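Local coordinates for uncharacterized protein (Leishmania infantum, PDB 4TYZ) that is of unknown function but may take part in sterol binding and transfer, and ends in the GRAM domain described here, at residues 63-68 with 101-106; 77-80 with 86-89; 35-40 with 88-93; 4-9 with 43-48; 23-26 with 31-34. All coordinates share one frame; numbering follows the deposited sequence. Where two conformers were deposited one is given.

Contact 1 of 5, residues 63-68 with 101-106; sequences KDIIKS and SALMSQ
The CA atoms of Ile65 and Met104 are 8.1 Å apart where strand 62-67 passes helix 96-107, a gap that side chains fill without any hydrogen bond from segment to segment. In this PH-like GRAM fold a C-terminal helix packs into the curved antiparallel sheet, and 62-67 is one of its outermost strands. Ile65 and Met104 meet tip to tip. Bends at chi2 (-54°) and chi3 (101°) turn the thioether toward the strand, so that Met104 CE lies 3.6 Å from Ile65 CB and 3.8 Å from Ile65 CG2. The same CG2 methyl approaches Leu103 CD1 at 4.2 Å, so two successive helix residues hold one isoleucine. Just before it, Lys63 and Asp64 both face Lys81 in a classic beta bulge. There Asp64 OD1 accepts the Ile65 N-H at 2.9 Å (OD1 to N), met 45° out of the carboxylate plane. A polar link borders the apolar patch: the long arm of Lys67, bent at chi3, forms a salt bridge with Asp97 and also donates from NZ to a water 2.9 Å away, and that water is 3.1 Å from Ser101 OG.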
# COMPACT_ATOMS: atom_id res chain seq x y z
N LYS A 63 -5.59 -10.43 5.90
CA LYS A 63 -6.25 -11.71 5.64
C LYS A 63 -6.14 -12.15 4.18
O LYS A 63 -6.01 -13.34 3.88
CB LYS A 63 -7.73 -11.61 6.04
CG LYS A 63 -8.57 -12.87 5.76
CD LYS A 63 -10.01 -12.64 6.18
CE LYS A 63 -10.82 -13.92 6.10
NZ LYS A 63 -12.18 -13.74 6.67
N ASP A 64 -6.19 -11.18 3.26
CA ASP A 64 -6.16 -11.50 1.83
C ASP A 64 -5.73 -10.28 1.05
O ASP A 64 -5.89 -9.15 1.50
CB ASP A 64 -7.53 -12.00 1.35
CG ASP A 64 -7.46 -12.80 0.06
OD1 ASP A 64 -6.33 -13.10 -0.40
OD2 ASP A 64 -8.54 -13.14 -0.48
N ILE A 65 -5.16 -10.51 -0.12
CA ILE A 65 -4.74 -9.45 -1.03
C ILE A 65 -5.19 -9.87 -2.42
O ILE A 65 -4.81 -10.94 -2.90
CB ILE A 65 -3.21 -9.23 -1.00
CG1 ILE A 65 -2.75 -8.92 0.42
CG2 ILE A 65 -2.81 -8.11 -1.97
CD1 ILE A 65 -1.25 -8.69 0.55
N ILE A 66 -6.01 -9.03 -3.05
CA ILE A 66 -6.62 -9.36 -4.35
C ILE A 66 -6.14 -8.40 -5.43
O ILE A 66 -6.12 -7.18 -5.21
CB ILE A 66 -8.14 -9.29 -4.26
CG1 ILE A 66 -8.65 -10.34 -3.26
CG2 ILE A 66 -8.77 -9.47 -5.63
CD1 ILE A 66 -10.15 -10.27 -3.03
N LYS A 67 -5.74 -8.93 -6.58
CA LYS A 67 -5.38 -8.12 -7.73
C LYS A 67 -6.65 -7.91 -8.52
O LYS A 67 -7.03 -8.75 -9.33
CB LYS A 67 -4.28 -8.78 -8.56
CG LYS A 67 -3.52 -7.82 -9.46
CD LYS A 67 -2.78 -8.51 -10.59
CE LYS A 67 -1.54 -9.26 -10.12
NZ LYS A 67 -0.73 -9.72 -11.31
N SER A 68 -7.33 -6.79 -8.27
CA SER A 68 -8.70 -6.57 -8.72
C SER A 68 -8.91 -6.77 -10.22
O SER A 68 -8.12 -6.29 -11.04
CB SER A 68 -9.17 -5.16 -8.35
OG SER A 68 -8.88 -4.86 -6.99
N SER A 101 3.46 -8.36 -6.70
CA SER A 101 4.52 -9.34 -6.46
C SER A 101 5.31 -9.02 -5.21
O SER A 101 5.64 -9.91 -4.41
CB SER A 101 5.45 -9.43 -7.66
OG SER A 101 4.75 -10.00 -8.76
N ALA A 102 5.64 -7.74 -5.02
CA ALA A 102 6.41 -7.33 -3.86
C ALA A 102 5.60 -7.55 -2.57
O ALA A 102 6.14 -8.01 -1.57
CB ALA A 102 6.84 -5.88 -3.99
N LEU A 103 4.30 -7.26 -2.63
CA LEU A 103 3.39 -7.55 -1.52
C LEU A 103 3.37 -9.03 -1.18
O LEU A 103 3.53 -9.39 -0.02
CB LEU A 103 1.97 -7.09 -1.81
CG LEU A 103 1.76 -5.59 -1.81
CD1 LEU A 103 0.30 -5.27 -2.03
CD2 LEU A 103 2.24 -5.05 -0.49
N MET A 104 3.15 -9.87 -2.19
CA MET A 104 3.12 -11.32 -1.98
C MET A 104 4.37 -11.81 -1.29
O MET A 104 4.31 -12.64 -0.39
CB MET A 104 2.97 -12.08 -3.30
CG MET A 104 1.60 -12.06 -3.95
SD MET A 104 0.25 -12.61 -2.88
CE MET A 104 -0.37 -10.99 -2.43
N SER A 105 5.52 -11.30 -1.72
CA SER A 105 6.79 -11.78 -1.21
C SER A 105 6.90 -11.57 0.30
O SER A 105 7.45 -12.42 1.01
CB SER A 105 7.95 -11.09 -1.92
OG SER A 105 7.98 -11.45 -3.28
N GLN A 106 6.37 -10.46 0.79
CA GLN A 106 6.46 -10.21 2.23
C GLN A 106 5.31 -10.82 2.99
O GLN A 106 5.49 -11.33 4.09
CB GLN A 106 6.53 -8.70 2.51
CG GLN A 106 7.79 -8.03 1.99
CD GLN A 106 9.04 -8.83 2.28
OE1 GLN A 106 9.36 -9.10 3.44
NE2 GLN A 106 9.74 -9.22 1.24
O HOH W 1 1.95 -9.75 -10.14

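Contact 2 of 5, residues 77-80 with 86-89; sequences AIEV and DTIF
Glu79 and Phe89 run side by side from a non-hydrogen-bonded antiparallel pair and point the same way. Their first torsions nearly match (chi1 -61° and -64°): in each, CG stands anti to the carbonyl carbon, and this common setting lays the glutamate chain along the flank of the phenylalanine. In the conformer modelled, Glu79 CG is 3.6 Å from Phe89 CD1, and further out Glu79 OE1, whose position is provisional, comes within 3.4 Å of Phe89 CE1. The carboxylate and ring planes are turned 37° apart, and OE1 approaches the ring obliquely. The other carboxylate oxygen, OE2, is engaged by Ser68 OG on the far side of strand 78-82. Thr87, two residues before Phe89 on the same strand, places CG2 3.5 Å above one face of the ring, offset toward the rim; this methyl is anti to the threonine backbone N.

The two segments belong to the beta hairpin of strands 78-82 and 87-91 in the GRAM-domain sheet. Its next pair, Val80 with Ile88, is hydrogen-bonded: Val80 N to Ile88 O is 2.8 Å and Ile88 N to Val80 O is 2.7 Å, both nearly straight. The two carbonyls also receive CA-H groups from the residue next door, Glu79 CA lying 3.4 Å from Ile88 O and Thr87 CA 3.3 Å from Val80 O. Val80 and Ile88 direct their side chains to the sheet face opposite Glu79 and Phe89, and the beta carbons pack closely, CB to CB at 4.1 Å. On that face Val80 also reaches Ile62, and Ile78 packs against Ile65 and Tyr100.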
# COMPACT_ATOMS: atom_id res chain seq x y z
N ALA A 77 -6.04 -1.73 -9.75
CA ALA A 77 -6.24 -1.69 -8.31
C ALA A 77 -5.83 -2.97 -7.60
O ALA A 77 -5.80 -4.05 -8.19
CB ALA A 77 -7.69 -1.38 -7.98
N ILE A 78 -5.52 -2.82 -6.32
CA ILE A 78 -5.25 -3.92 -5.41
C ILE A 78 -6.13 -3.73 -4.19
O ILE A 78 -6.27 -2.61 -3.68
CB ILE A 78 -3.77 -3.97 -4.97
CG1 ILE A 78 -2.88 -4.33 -6.16
CG2 ILE A 78 -3.57 -4.98 -3.83
CD1 ILE A 78 -1.39 -4.22 -5.87
N GLU A 79 -6.74 -4.81 -3.73
CA GLU A 79 -7.58 -4.74 -2.54
C GLU A 79 -6.97 -5.53 -1.41
O GLU A 79 -6.58 -6.68 -1.57
CB GLU A 79 -8.98 -5.28 -2.84
CG GLU A 79 -9.71 -4.53 -3.91
CD GLU A 79 -11.04 -5.17 -4.25
OE1 GLU A 79 -11.78 -5.54 -3.32
OE2 GLU A 79 -11.32 -5.33 -5.46
N VAL A 80 -6.87 -4.88 -0.25
CA VAL A 80 -6.30 -5.52 0.93
C VAL A 80 -7.38 -5.74 1.98
O VAL A 80 -8.03 -4.79 2.40
CB VAL A 80 -5.16 -4.68 1.53
CG1 VAL A 80 -4.63 -5.34 2.81
CG2 VAL A 80 -4.05 -4.50 0.51
N ASP A 86 -11.81 -5.24 7.52
CA ASP A 86 -11.74 -3.97 6.81
C ASP A 86 -11.21 -4.23 5.40
O ASP A 86 -10.50 -5.21 5.17
CB ASP A 86 -10.84 -2.97 7.55
CG ASP A 86 -11.44 -2.49 8.86
OD1 ASP A 86 -12.67 -2.27 8.91
OD2 ASP A 86 -10.68 -2.34 9.84
N THR A 87 -11.58 -3.38 4.45
CA THR A 87 -11.01 -3.49 3.12
C THR A 87 -10.34 -2.18 2.72
O THR A 87 -10.94 -1.11 2.82
CB THR A 87 -12.06 -3.86 2.07
OG1 THR A 87 -12.61 -5.15 2.40
CG2 THR A 87 -11.43 -3.94 0.70
N ILE A 88 -9.08 -2.27 2.31
CA ILE A 88 -8.32 -1.11 1.84
C ILE A 88 -8.20 -1.18 0.33
O ILE A 88 -7.79 -2.21 -0.21
CB ILE A 88 -6.91 -1.08 2.45
CG1 ILE A 88 -6.99 -1.07 3.97
CG2 ILE A 88 -6.12 0.11 1.89
CD1 ILE A 88 -5.66 -1.38 4.64
N PHE A 89 -8.59 -0.10 -0.34
CA PHE A 89 -8.55 -0.05 -1.80
C PHE A 89 -7.39 0.82 -2.27
O PHE A 89 -7.33 2.02 -1.96
CB PHE A 89 -9.86 0.50 -2.36
CG PHE A 89 -11.04 -0.38 -2.09
CD1 PHE A 89 -11.35 -1.43 -2.94
CD2 PHE A 89 -11.87 -0.13 -1.01
CE1 PHE A 89 -12.45 -2.24 -2.70
CE2 PHE A 89 -12.98 -0.94 -0.77
CZ PHE A 89 -13.27 -1.99 -1.62

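Contact 3 of 5, residues 35-40 with 88-93; sequences GYLFIT and IFLTNF
Leu37 swings CG away from its own amide nitrogen (chi1 -175°) and turns again at chi2 (71°), which spreads its two methyls toward different partners, Leu90 and Phe93. Leu90 takes the other common setting, CG anti to the carbonyl carbon (chi1 -57°), which sends its CD1 inward from strand 87-91. The two leucines cross at about a right angle and touch through single methyls, Leu37 CD1 to Leu90 CD1 at 3.7 Å. The second methyl of Leu37 goes to Phe93: Leu37 CD2 is 3.9 Å from Phe93 CE1 and 4.0 Å from Phe93 CZ. It sits at the ring edge, in the plane of the ring, so the contact is with the aromatic rim and not with a pi face.

The CA atoms of Leu37 and Leu90 are 8.7 Å apart, and no hydrogen bond joins the two segments. The sheet order accounts for this: strand 20-28 runs between 31-39 and 87-91 and pairs with both, as the backbone bonds of Leu37 to Phe22 and of Thr91 to Ala25 demonstrate. The contact therefore spans one intervening strand inside the curved sheet of the PH-like GRAM fold, where all three touching residues are buried. Cys24 of the middle strand packs against Leu37 and Phe93, while Ala99 of helix 96-107 also meets the Phe93 ring. From strand 78-82, the CD1 methyl of Ile78 approaches the same ring at its CZ corner.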
# COMPACT_ATOMS: atom_id res chain seq x y z
N GLY A 35 -0.51 8.93 -3.53
CA GLY A 35 0.57 8.81 -2.57
C GLY A 35 1.51 7.67 -2.88
O GLY A 35 1.71 7.32 -4.05
N TYR A 36 2.10 7.12 -1.82
CA TYR A 36 3.13 6.11 -1.95
C TYR A 36 2.79 4.92 -1.09
O TYR A 36 2.48 5.06 0.09
CB TYR A 36 4.48 6.64 -1.51
CG TYR A 36 4.82 8.02 -2.03
CD1 TYR A 36 5.16 8.21 -3.36
CD2 TYR A 36 4.81 9.12 -1.19
CE1 TYR A 36 5.48 9.47 -3.84
CE2 TYR A 36 5.12 10.39 -1.66
CZ TYR A 36 5.46 10.55 -2.98
OH TYR A 36 5.78 11.82 -3.43
N LEU A 37 2.88 3.75 -1.71
CA LEU A 37 2.83 2.47 -1.01
C LEU A 37 4.24 2.08 -0.61
O LEU A 37 5.13 2.10 -1.45
CB LEU A 37 2.21 1.41 -1.92
CG LEU A 37 1.98 0.07 -1.24
CD1 LEU A 37 0.84 0.27 -0.27
CD2 LEU A 37 1.64 -1.00 -2.28
N PHE A 38 4.45 1.78 0.67
CA PHE A 38 5.76 1.34 1.17
C PHE A 38 5.70 -0.11 1.63
O PHE A 38 4.79 -0.50 2.35
CB PHE A 38 6.21 2.20 2.35
CG PHE A 38 6.27 3.67 2.07
CD1 PHE A 38 7.40 4.24 1.52
CD2 PHE A 38 5.19 4.49 2.37
CE1 PHE A 38 7.47 5.60 1.29
CE2 PHE A 38 5.25 5.85 2.13
CZ PHE A 38 6.39 6.41 1.60
N ILE A 39 6.70 -0.88 1.24
CA ILE A 39 6.80 -2.28 1.64
C ILE A 39 8.04 -2.45 2.52
O ILE A 39 9.16 -2.12 2.10
CB ILE A 39 6.85 -3.19 0.42
CG1 ILE A 39 5.50 -3.09 -0.32
CG2 ILE A 39 7.16 -4.62 0.82
CD1 ILE A 39 5.52 -3.69 -1.67
N THR A 40 7.83 -2.91 3.74
CA THR A 40 8.93 -3.20 4.65
C THR A 40 8.82 -4.67 5.04
O THR A 40 7.88 -5.36 4.62
CB THR A 40 8.90 -2.26 5.90
OG1 THR A 40 7.96 -2.75 6.87
CG2 THR A 40 8.54 -0.84 5.50
N ILE A 88 -9.08 -2.27 2.31
CA ILE A 88 -8.32 -1.11 1.84
C ILE A 88 -8.20 -1.18 0.33
O ILE A 88 -7.79 -2.21 -0.21
CB ILE A 88 -6.91 -1.08 2.45
CG1 ILE A 88 -6.99 -1.07 3.97
CG2 ILE A 88 -6.12 0.11 1.89
CD1 ILE A 88 -5.66 -1.38 4.64
N PHE A 89 -8.59 -0.10 -0.34
CA PHE A 89 -8.55 -0.05 -1.80
C PHE A 89 -7.39 0.82 -2.27
O PHE A 89 -7.33 2.02 -1.96
CB PHE A 89 -9.86 0.50 -2.36
CG PHE A 89 -11.04 -0.38 -2.09
CD1 PHE A 89 -11.35 -1.43 -2.94
CD2 PHE A 89 -11.87 -0.13 -1.01
CE1 PHE A 89 -12.45 -2.24 -2.70
CE2 PHE A 89 -12.98 -0.94 -0.77
CZ PHE A 89 -13.27 -1.99 -1.62
N LEU A 90 -6.46 0.21 -3.00
CA LEU A 90 -5.34 0.95 -3.60
C LEU A 90 -5.47 0.91 -5.11
O LEU A 90 -5.66 -0.16 -5.69
CB LEU A 90 -4.01 0.37 -3.16
CG LEU A 90 -3.80 0.32 -1.65
CD1 LEU A 90 -2.63 -0.59 -1.32
CD2 LEU A 90 -3.57 1.72 -1.11
N THR A 91 -5.40 2.06 -5.75
CA THR A 91 -5.70 2.19 -7.18
C THR A 91 -4.61 2.98 -7.91
O THR A 91 -3.67 3.46 -7.30
CB THR A 91 -7.06 2.89 -7.41
OG1 THR A 91 -6.95 4.28 -7.07
CG2 THR A 91 -8.15 2.26 -6.57
N ASN A 92 -4.78 3.16 -9.23
CA ASN A 92 -3.90 4.01 -10.02
C ASN A 92 -2.43 3.61 -9.91
O ASN A 92 -1.53 4.46 -9.90
CB ASN A 92 -4.07 5.48 -9.61
CG ASN A 92 -3.48 6.46 -10.62
OD1 ASN A 92 -3.61 6.28 -11.83
ND2 ASN A 92 -2.82 7.50 -10.12
N PHE A 93 -2.17 2.30 -9.82
CA PHE A 93 -0.78 1.84 -9.82
C PHE A 93 -0.15 2.07 -11.19
O PHE A 93 -0.80 1.82 -12.21
CB PHE A 93 -0.69 0.36 -9.48
CG PHE A 93 -0.79 0.05 -8.02
CD1 PHE A 93 0.34 0.05 -7.22
CD2 PHE A 93 -2.02 -0.24 -7.45
CE1 PHE A 93 0.24 -0.23 -5.87
CE2 PHE A 93 -2.13 -0.52 -6.11
CZ PHE A 93 -1.00 -0.52 -5.31

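Contact 4 of 5, residues 4-9 with 43-48; sequences GVFRKS and WLCFQS
At its edge, near the ring plane, Phe6 meets the sulfur of Cys45: SG is 3.9 Å from CE1 and 5.2 Å from the ring centroid, 85° off the normal. Arg7 CZ also lies at the edge of this ring, while Phe6 CD2 sits 3.4 Å above one face of the Arg7 guanidinium, toward its rim. Phe38 and Phe10 meet the ring as well. The other flat group is the Gln47 amide. NE2 donates to Ser48 O at 2.9 Å, on a carbonyl lone pair and only 2° out of the amide plane, which leaves OE1 turned to the helix, 2.9 Å from Ser9 OG. Ser9 OG is almost as close to Val5 O, at 3.0 Å. Beside this polar group Val5 CG1 rests on Gln47 CG at 3.8 Å. The contact sets the helical segment 4-9 across strand 43-48 of the GRAM-domain sheet at 98°, their axes 9.5 Å apart. Chemically, Gln47 OE1 and Val5 O both lie near the one Ser9 hydroxyl proton, whose acceptor is not settled, while the in-plane NE2 bond to Ser48 O fixes the rotation of the Gln47 amide.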
# COMPACT_ATOMS: atom_id res chain seq x y z
N GLY A 4 12.75 9.60 2.77
CA GLY A 4 12.47 10.68 3.70
C GLY A 4 11.00 10.78 4.02
O GLY A 4 10.61 11.03 5.17
N VAL A 5 10.15 10.57 3.02
CA VAL A 5 8.71 10.58 3.28
C VAL A 5 8.37 9.48 4.28
O VAL A 5 7.63 9.70 5.24
CB VAL A 5 7.89 10.39 2.00
CG1 VAL A 5 6.39 10.37 2.32
CG2 VAL A 5 8.20 11.51 1.01
N PHE A 6 8.93 8.29 4.06
CA PHE A 6 8.66 7.17 4.96
C PHE A 6 9.13 7.47 6.38
O PHE A 6 8.40 7.20 7.34
CB PHE A 6 9.34 5.89 4.46
CG PHE A 6 9.00 4.69 5.28
CD1 PHE A 6 7.75 4.12 5.20
CD2 PHE A 6 9.92 4.15 6.16
CE1 PHE A 6 7.40 3.01 5.98
CE2 PHE A 6 9.59 3.04 6.93
CZ PHE A 6 8.32 2.47 6.84
N ARG A 7 10.34 8.00 6.51
CA ARG A 7 10.91 8.21 7.83
C ARG A 7 10.22 9.33 8.59
O ARG A 7 10.17 9.30 9.82
CB ARG A 7 12.41 8.49 7.73
CG ARG A 7 13.20 7.36 7.08
CD ARG A 7 13.02 6.06 7.84
NE ARG A 7 13.71 4.96 7.17
CZ ARG A 7 13.50 3.67 7.43
NH1 ARG A 7 12.61 3.30 8.35
NH2 ARG A 7 14.19 2.75 6.77
N LYS A 8 9.70 10.31 7.87
CA LYS A 8 8.90 11.35 8.50
C LYS A 8 7.54 10.81 8.96
O LYS A 8 7.05 11.15 10.04
CB LYS A 8 8.71 12.53 7.55
CG LYS A 8 7.95 13.71 8.15
CD LYS A 8 8.10 14.96 7.31
CE LYS A 8 7.56 14.76 5.91
NZ LYS A 8 6.08 14.57 5.91
N SER A 9 6.94 9.95 8.14
CA SER A 9 5.55 9.55 8.35
C SER A 9 5.36 8.42 9.34
O SER A 9 4.31 8.31 9.97
CB SER A 9 4.92 9.15 7.01
OG SER A 9 4.83 10.28 6.16
N TRP A 43 5.62 -4.53 7.50
CA TRP A 43 4.53 -3.56 7.33
C TRP A 43 4.23 -3.17 5.91
O TRP A 43 5.12 -3.06 5.06
CB TRP A 43 4.83 -2.25 8.12
CG TRP A 43 4.95 -2.49 9.59
CD1 TRP A 43 6.06 -2.92 10.26
CD2 TRP A 43 3.91 -2.34 10.57
NE1 TRP A 43 5.78 -3.05 11.60
CE2 TRP A 43 4.47 -2.70 11.82
CE3 TRP A 43 2.57 -1.94 10.51
CZ2 TRP A 43 3.73 -2.66 13.01
CZ3 TRP A 43 1.83 -1.90 11.69
CH2 TRP A 43 2.42 -2.26 12.92
N LEU A 44 2.95 -2.98 5.68
CA LEU A 44 2.44 -2.39 4.46
C LEU A 44 1.95 -1.00 4.82
O LEU A 44 1.06 -0.86 5.65
CB LEU A 44 1.31 -3.23 3.88
CG LEU A 44 0.72 -2.57 2.65
CD1 LEU A 44 1.80 -2.42 1.60
CD2 LEU A 44 -0.46 -3.37 2.12
N CYS A 45 2.54 0.03 4.21
CA CYS A 45 2.22 1.41 4.59
C CYS A 45 1.85 2.25 3.39
O CYS A 45 2.29 1.99 2.28
CB CYS A 45 3.39 2.08 5.30
SG CYS A 45 4.08 1.10 6.65
N PHE A 46 1.07 3.29 3.65
CA PHE A 46 0.73 4.26 2.61
C PHE A 46 0.79 5.65 3.19
O PHE A 46 0.28 5.87 4.28
CB PHE A 46 -0.66 3.99 2.03
CG PHE A 46 -1.09 5.02 1.01
CD1 PHE A 46 -0.82 4.83 -0.33
CD2 PHE A 46 -1.74 6.18 1.41
CE1 PHE A 46 -1.20 5.78 -1.27
CE2 PHE A 46 -2.12 7.14 0.49
CZ PHE A 46 -1.86 6.94 -0.86
N GLN A 47 1.40 6.58 2.46
CA GLN A 47 1.35 8.00 2.81
C GLN A 47 0.88 8.82 1.62
O GLN A 47 1.42 8.69 0.53
CB GLN A 47 2.73 8.50 3.28
CG GLN A 47 2.81 10.03 3.51
CD GLN A 47 1.87 10.50 4.60
OE1 GLN A 47 1.94 10.03 5.73
NE2 GLN A 47 1.00 11.45 4.26
N SER A 48 -0.11 9.68 1.84
CA SER A 48 -0.57 10.62 0.82
C SER A 48 0.52 11.64 0.50
O SER A 48 1.21 12.13 1.40
CB SER A 48 -1.83 11.35 1.29
OG SER A 48 -2.88 10.44 1.57

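Contact 5 of 5, residues 23-26 with 31-34; sequences NCAW and ALKQ
Trp26 and Lys33 form a hydrogen-bonded antiparallel pair in which both amides and both carbonyls are used. Trp26 N donates to Lys33 O at 2.9 Å, with the donor tilted 31° from the carbonyl plane; Lys33 N returns the bond to Trp26 O, also at 2.9 Å, this time in the carbonyl plane. Lys33 O takes a CA-H contact from Ala25 as well, CA to O 3.2 Å.

The neighbouring pair, Ala25 with Gln34, is non-hydrogen-bonded, and its backbone groups turn to the adjoining strands and loops: the backbone of Ala25 bonds to strand 87-91, and Gln34 O receives a weak bond from Thr49 OG1. Cys24 O lies 3.3 Å from Gln34 NE2, but the angle is too poor for a bond; that carbonyl is taken by Gly35 N. The Gln34 amide finds its partners otherwise. Its OE1 accepts from Asn92 ND2 in the Asn92 conformer modelled here, and NE2 donates to a water at 3.0 Å, which also accepts from Asn23 ND2 at 2.8 Å. The apolar part is Leu32, whose branch closes on the Ala25 methyl, Leu32 CG to Ala25 CB 3.8 Å.

The two segments lie on the beta hairpin of strands 20-28 and 31-39 in the GRAM domain. On the opposite face from Ala25, the Trp26 indole leaves Lys33 and meets Phe55 edge-to-face. The assignment of Gln34 OE1 toward Asn92 ND2 and NE2 toward the water is consistent with both bonds, and through them the bent side chain ties this hairpin to the turn after strand 87-91.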
# COMPACT_ATOMS: atom_id res chain seq x y z
N ASN A 23 4.11 4.14 -6.60
CA ASN A 23 3.10 5.16 -6.77
C ASN A 23 1.72 4.52 -6.89
O ASN A 23 1.55 3.57 -7.66
CB ASN A 23 3.38 5.99 -8.01
CG ASN A 23 4.69 6.73 -7.92
OD1 ASN A 23 5.68 6.35 -8.54
ND2 ASN A 23 4.71 7.79 -7.12
N CYS A 24 0.75 5.06 -6.16
CA CYS A 24 -0.63 4.59 -6.25
C CYS A 24 -1.52 5.58 -5.53
O CYS A 24 -1.05 6.61 -5.04
CB CYS A 24 -0.81 3.18 -5.67
SG CYS A 24 -0.46 3.08 -3.89
N ALA A 25 -2.81 5.29 -5.47
CA ALA A 25 -3.72 6.14 -4.76
C ALA A 25 -4.55 5.29 -3.82
O ALA A 25 -4.88 4.15 -4.12
CB ALA A 25 -4.61 6.92 -5.71
N TRP A 26 -4.86 5.87 -2.68
CA TRP A 26 -5.74 5.24 -1.71
C TRP A 26 -7.14 5.76 -1.98
O TRP A 26 -7.36 6.98 -2.07
CB TRP A 26 -5.25 5.59 -0.30
CG TRP A 26 -5.99 4.98 0.83
CD1 TRP A 26 -6.91 3.97 0.78
CD2 TRP A 26 -5.87 5.36 2.20
NE1 TRP A 26 -7.37 3.70 2.05
CE2 TRP A 26 -6.75 4.54 2.94
CE3 TRP A 26 -5.10 6.32 2.88
CZ2 TRP A 26 -6.87 4.64 4.33
CZ3 TRP A 26 -5.23 6.42 4.25
CH2 TRP A 26 -6.11 5.58 4.96
N ALA A 31 -13.51 9.47 -2.03
CA ALA A 31 -12.26 10.19 -1.80
C ALA A 31 -11.06 9.44 -2.38
O ALA A 31 -10.91 8.24 -2.14
CB ALA A 31 -12.05 10.44 -0.32
N LEU A 32 -10.22 10.15 -3.13
CA LEU A 32 -8.99 9.58 -3.65
C LEU A 32 -7.79 10.40 -3.18
O LEU A 32 -7.80 11.64 -3.28
CB LEU A 32 -9.02 9.51 -5.19
CG LEU A 32 -7.75 8.97 -5.88
CD1 LEU A 32 -8.10 8.22 -7.16
CD2 LEU A 32 -6.72 10.07 -6.20
N LYS A 33 -6.77 9.71 -2.69
CA LYS A 33 -5.52 10.35 -2.27
C LYS A 33 -4.32 9.73 -2.97
O LYS A 33 -3.97 8.58 -2.70
CB LYS A 33 -5.32 10.22 -0.76
CG LYS A 33 -6.49 10.65 0.09
CD LYS A 33 -6.46 12.13 0.35
CE LYS A 33 -7.52 12.54 1.36
NZ LYS A 33 -7.79 13.99 1.25
N GLN A 34 -3.69 10.50 -3.86
CA GLN A 34 -2.45 10.05 -4.49
C GLN A 34 -1.33 9.97 -3.46
O GLN A 34 -1.22 10.85 -2.61
CB GLN A 34 -2.07 11.00 -5.62
CG GLN A 34 -0.90 10.51 -6.45
CD GLN A 34 -1.28 9.36 -7.36
OE1 GLN A 34 -2.42 9.26 -7.83
NE2 GLN A 34 -0.32 8.49 -7.62
O HOH W 2 2.31 8.84 -6.24

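In the fold
All five contacts belong to one antiparallel sheet and the helices packed on it. Contact 3 lies about 3 Å from the chain's centre, and contact 5, only about 7 Å from it centre to centre, supplies the strand between its two segments. Contact 2 shares Ile88 and Phe89 with contact 3 and joins contact 1 through Ile66 N to Glu79 O (2.8 Å). Contacts 1 and 4 lie on opposite sides of the chain's centre, about 18 Å apart between centres, yet Leu103 and Leu44 approach one another in one conformer of Leu44. Contacts 1 and 5 are equally distant but do not touch, their nearest atoms about 9 Å apart.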